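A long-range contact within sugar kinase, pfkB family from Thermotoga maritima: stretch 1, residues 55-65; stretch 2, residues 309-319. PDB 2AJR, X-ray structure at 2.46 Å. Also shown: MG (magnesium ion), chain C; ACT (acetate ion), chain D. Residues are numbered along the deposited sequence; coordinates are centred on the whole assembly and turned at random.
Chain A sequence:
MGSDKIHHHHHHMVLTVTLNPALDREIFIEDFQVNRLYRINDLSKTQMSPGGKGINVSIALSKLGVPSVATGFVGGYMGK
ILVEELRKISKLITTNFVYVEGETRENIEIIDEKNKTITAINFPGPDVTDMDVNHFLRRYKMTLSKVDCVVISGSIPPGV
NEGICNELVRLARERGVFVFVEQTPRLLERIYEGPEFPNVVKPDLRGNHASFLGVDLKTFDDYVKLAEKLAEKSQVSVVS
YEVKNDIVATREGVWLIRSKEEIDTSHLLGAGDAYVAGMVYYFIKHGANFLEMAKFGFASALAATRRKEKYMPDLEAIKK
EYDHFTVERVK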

# COMPACT_ATOMS: atom_id res chain seq x y z
N ILE A 55 7.24 -10.12 15.64
CA ILE A 55 5.83 -10.43 15.58
C ILE A 55 5.59 -11.74 14.82
O ILE A 55 4.77 -12.55 15.23
CB ILE A 55 5.03 -9.24 14.99
CG1 ILE A 55 4.97 -8.14 16.06
CG2 ILE A 55 3.63 -9.67 14.55
CD1 ILE A 55 4.03 -7.01 15.73
N ASN A 56 6.33 -11.93 13.72
CA ASN A 56 6.22 -13.17 12.94
C ASN A 56 6.73 -14.35 13.79
O ASN A 56 6.20 -15.46 13.69
CB ASN A 56 7.00 -13.11 11.61
CG ASN A 56 6.45 -12.10 10.58
OD1 ASN A 56 5.24 -11.87 10.45
ND2 ASN A 56 7.36 -11.53 9.81
N VAL A 57 7.75 -14.10 14.61
CA VAL A 57 8.26 -15.14 15.52
C VAL A 57 7.19 -15.52 16.54
O VAL A 57 7.01 -16.70 16.80
CB VAL A 57 9.56 -14.72 16.24
CG1 VAL A 57 9.91 -15.68 17.37
CG2 VAL A 57 10.71 -14.62 15.25
N SER A 58 6.48 -14.54 17.07
CA SER A 58 5.33 -14.82 17.93
C SER A 58 4.26 -15.64 17.21
O SER A 58 3.73 -16.60 17.77
CB SER A 58 4.70 -13.53 18.46
OG SER A 58 5.51 -12.94 19.47
N ILE A 59 3.94 -15.27 15.98
CA ILE A 59 2.95 -16.03 15.21
C ILE A 59 3.48 -17.46 15.02
O ILE A 59 2.79 -18.42 15.34
CB ILE A 59 2.60 -15.33 13.86
CG1 ILE A 59 1.86 -14.01 14.14
CG2 ILE A 59 1.75 -16.25 12.96
CD1 ILE A 59 1.90 -12.99 12.99
N ALA A 60 4.71 -17.59 14.53
CA ALA A 60 5.39 -18.89 14.41
C ALA A 60 5.35 -19.74 15.70
O ALA A 60 4.95 -20.91 15.67
CB ALA A 60 6.83 -18.68 13.98
N LEU A 61 5.76 -19.17 16.82
CA LEU A 61 5.73 -19.90 18.08
C LEU A 61 4.30 -20.36 18.45
O LEU A 61 4.12 -21.48 18.96
CB LEU A 61 6.36 -19.08 19.21
CG LEU A 61 7.87 -18.90 19.10
CD1 LEU A 61 8.36 -17.93 20.18
CD2 LEU A 61 8.61 -20.23 19.20
N SER A 62 3.30 -19.52 18.17
CA SER A 62 1.91 -19.87 18.46
C SER A 62 1.46 -21.12 17.71
O SER A 62 0.82 -21.97 18.29
CB SER A 62 0.96 -18.70 18.17
OG SER A 62 0.64 -18.64 16.79
N LYS A 63 1.84 -21.26 16.44
CA LYS A 63 1.49 -22.46 15.67
C LYS A 63 2.07 -23.72 16.29
O LYS A 63 1.56 -24.82 16.07
CB LYS A 63 2.02 -22.36 14.23
CG LYS A 63 1.47 -21.21 13.38
CD LYS A 63 0.15 -21.55 12.71
CE LYS A 63 -0.14 -20.57 11.54
NZ LYS A 63 0.46 -21.03 10.24
N LEU A 64 3.15 -23.56 17.05
CA LEU A 64 3.80 -24.70 17.69
C LEU A 64 3.43 -24.82 19.17
O LEU A 64 4.09 -25.54 19.93
CB LEU A 64 5.32 -24.56 17.56
CG LEU A 64 5.84 -24.46 16.13
CD1 LEU A 64 7.34 -24.09 16.10
CD2 LEU A 64 5.56 -25.75 15.38
N GLY A 65 2.40 -24.09 19.58
CA GLY A 65 1.89 -24.18 20.95
C GLY A 65 2.72 -23.47 22.00
O GLY A 65 2.46 -23.63 23.17
MG MG C . 6.16 -18.22 1.95
C ACT D . 8.41 -7.98 7.52
O ACT D . 7.99 -6.96 6.83
OXT ACT D . 7.64 -8.99 7.65
CH3 ACT D . 9.74 -8.00 8.22
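Stretch 2, residues 309-319: EKYMPDLEAIK

Stretch 2 meets the helix of stretch 1 mostly as extended chain. From Glu309 to Asp314 its phi values are negative and its psi values lie between 115° and 169°, so the backbone stays open until Leu315 starts a helix. It runs in the same general sense as stretch 1: Lys310 reaches Asn56, Met312 lies over Ala60 with their CA atoms 5.1 Å apart, and Asp314 follows at Lys63, CA to CA 5.5 Å. Together the two stretches bury 472 Å².

No backbone-to-backbone hydrogen bond crosses the contact; within the helix, Ala60 N donates to Asn56 O at 2.7 Å and Lys63 N to Ile59 O at 3.2 Å. Both hydrogen bonds across the contact have a side-chain donor, a lysine from each stretch. Lys310 NZ donates to Asn56 OD1 at 2.9 Å, and it is also hydrogen-bonded elsewhere in the structure. The amide's other end is used as well, since Asn56 ND2 has a partner elsewhere and makes a weak bond to the acetate, ND2 to OXT 3.3 Å. Further along, Lys63 folds its side chain through two successive m rotamers and brings NZ to Met312 O, 2.6 Å away, so that carbonyl is satisfied by the ammonium. The same NZ lies 4.0 Å from Tyr311 CE1, oblique to the ring.

Between these polar anchors sits Met312, a selenomethionine that points toward the helix and is covered more than any other residue here. Its CB rests 3.8 Å from Ala60 CA, its SE 4.0 Å from Ala60 CB, and its CG 4.0 Å from Ile59 CG2. The small side chain of alanine goes with the close backbone approach at this point.

Contact continues at Leu64. This residue, in the loop of stretch 1, sets out sideways but brings CD2 to the first turn of the second helix: 3.3 Å from Leu315 N, 4.0 Å from Leu315 CB and 3.9 Å from Ile318 CD1. That turn is prepared by Asp314, the N-cap, whose OD1 accepts from Ala317 N at 3.0 Å, while Asp314 O accepts from Ile318 N, also at 3.0 Å. In stretch 1, Ser62 OG donates to Ile59 O at 2.6 Å. The rule to read here is a buried apolar centre with each lysine ammonium assigned a definite oxygen.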

# COMPACT_ATOMS: atom_id res chain seq x y z
N GLU A 309 2.50 -17.46 0.08
CA GLU A 309 2.15 -16.52 1.15
C GLU A 309 3.13 -16.67 2.28
O GLU A 309 3.75 -17.72 2.43
CB GLU A 309 0.76 -16.77 1.74
CG GLU A 309 -0.31 -17.04 0.73
CD GLU A 309 -0.37 -18.50 0.30
OE1 GLU A 309 0.14 -19.37 1.05
OE2 GLU A 309 -0.93 -18.75 -0.79
N LYS A 310 3.25 -15.61 3.07
CA LYS A 310 3.86 -15.67 4.38
C LYS A 310 3.13 -16.77 5.11
O LYS A 310 1.91 -16.68 5.30
CB LYS A 310 3.70 -14.34 5.13
CG LYS A 310 4.50 -14.26 6.44
CD LYS A 310 4.73 -12.81 6.92
CE LYS A 310 3.43 -12.13 7.33
NZ LYS A 310 3.67 -10.91 8.17
N TYR A 311 3.87 -17.83 5.42
CA TYR A 311 3.35 -18.99 6.11
C TYR A 311 4.35 -19.38 7.18
O TYR A 311 5.51 -19.64 6.91
CB TYR A 311 3.14 -20.14 5.11
CG TYR A 311 2.93 -21.51 5.72
CD1 TYR A 311 1.77 -21.82 6.45
CD2 TYR A 311 3.86 -22.52 5.54
CE1 TYR A 311 1.58 -23.10 7.00
CE2 TYR A 311 3.69 -23.79 6.06
CZ TYR A 311 2.55 -24.08 6.79
OH TYR A 311 2.43 -25.36 7.31
N MSE A 312 3.89 -19.38 8.41
CA MSE A 312 4.66 -19.90 9.51
C MSE A 312 4.19 -21.34 9.68
O MSE A 312 3.00 -21.59 9.85
CB MSE A 312 4.39 -19.08 10.77
CG MSE A 312 4.69 -17.60 10.63
SE MSE A 312 6.62 -17.22 10.22
CE MSE A 312 6.44 -16.32 8.42
N PRO A 313 5.12 -22.30 9.61
CA PRO A 313 4.75 -23.71 9.56
C PRO A 313 4.33 -24.29 10.90
O PRO A 313 4.70 -23.76 11.94
CB PRO A 313 6.03 -24.38 9.09
CG PRO A 313 7.12 -23.51 9.64
CD PRO A 313 6.59 -22.12 9.56
N ASP A 314 3.55 -25.37 10.86
CA ASP A 314 3.32 -26.20 12.04
C ASP A 314 4.33 -27.36 12.12
O ASP A 314 5.06 -27.62 11.16
CB ASP A 314 1.86 -26.70 12.14
CG ASP A 314 1.44 -27.63 10.98
OD1 ASP A 314 2.28 -28.27 10.31
OD2 ASP A 314 0.22 -27.73 10.77
N LEU A 315 4.36 -28.03 13.27
CA LEU A 315 5.34 -29.08 13.54
C LEU A 315 5.33 -30.19 12.48
O LEU A 315 6.39 -30.68 12.10
CB LEU A 315 5.13 -29.68 14.94
CG LEU A 315 6.18 -30.69 15.41
CD1 LEU A 315 7.58 -30.05 15.40
CD2 LEU A 315 5.85 -31.24 16.79
N GLU A 316 4.16 -30.59 12.01
CA GLU A 316 4.06 -31.57 10.94
C GLU A 316 4.82 -31.09 9.70
O GLU A 316 5.60 -31.84 9.13
CB GLU A 316 2.59 -31.87 10.58
CG GLU A 316 2.41 -32.82 9.37
CD GLU A 316 0.95 -33.26 9.10
OE1 GLU A 316 0.01 -32.52 9.48
OE2 GLU A 316 0.74 -34.34 8.48
N ALA A 317 4.60 -29.83 9.30
CA ALA A 317 5.20 -29.28 8.08
C ALA A 317 6.72 -29.09 8.24
O ALA A 317 7.46 -29.12 7.24
CB ALA A 317 4.53 -27.96 7.70
N ILE A 318 7.17 -28.89 9.48
CA ILE A 318 8.59 -28.73 9.79
C ILE A 318 9.33 -30.07 9.71
O ILE A 318 10.35 -30.17 9.04
CB ILE A 318 8.80 -28.11 11.19
CG1 ILE A 318 8.33 -26.66 11.19
CG2 ILE A 318 10.27 -28.18 11.59
CD1 ILE A 318 8.27 -26.03 12.55
N LYS A 319 8.81 -31.09 10.38
CA LYS A 319 9.42 -32.43 10.37
C LYS A 319 9.56 -33.00 8.96
O LYS A 319 10.52 -33.72 8.70
CB LYS A 319 8.61 -33.40 11.25
CG LYS A 319 8.87 -33.28 12.76
CD LYS A 319 8.09 -34.32 13.55
CE LYS A 319 8.56 -34.42 15.00
NZ LYS A 319 8.12 -35.70 15.66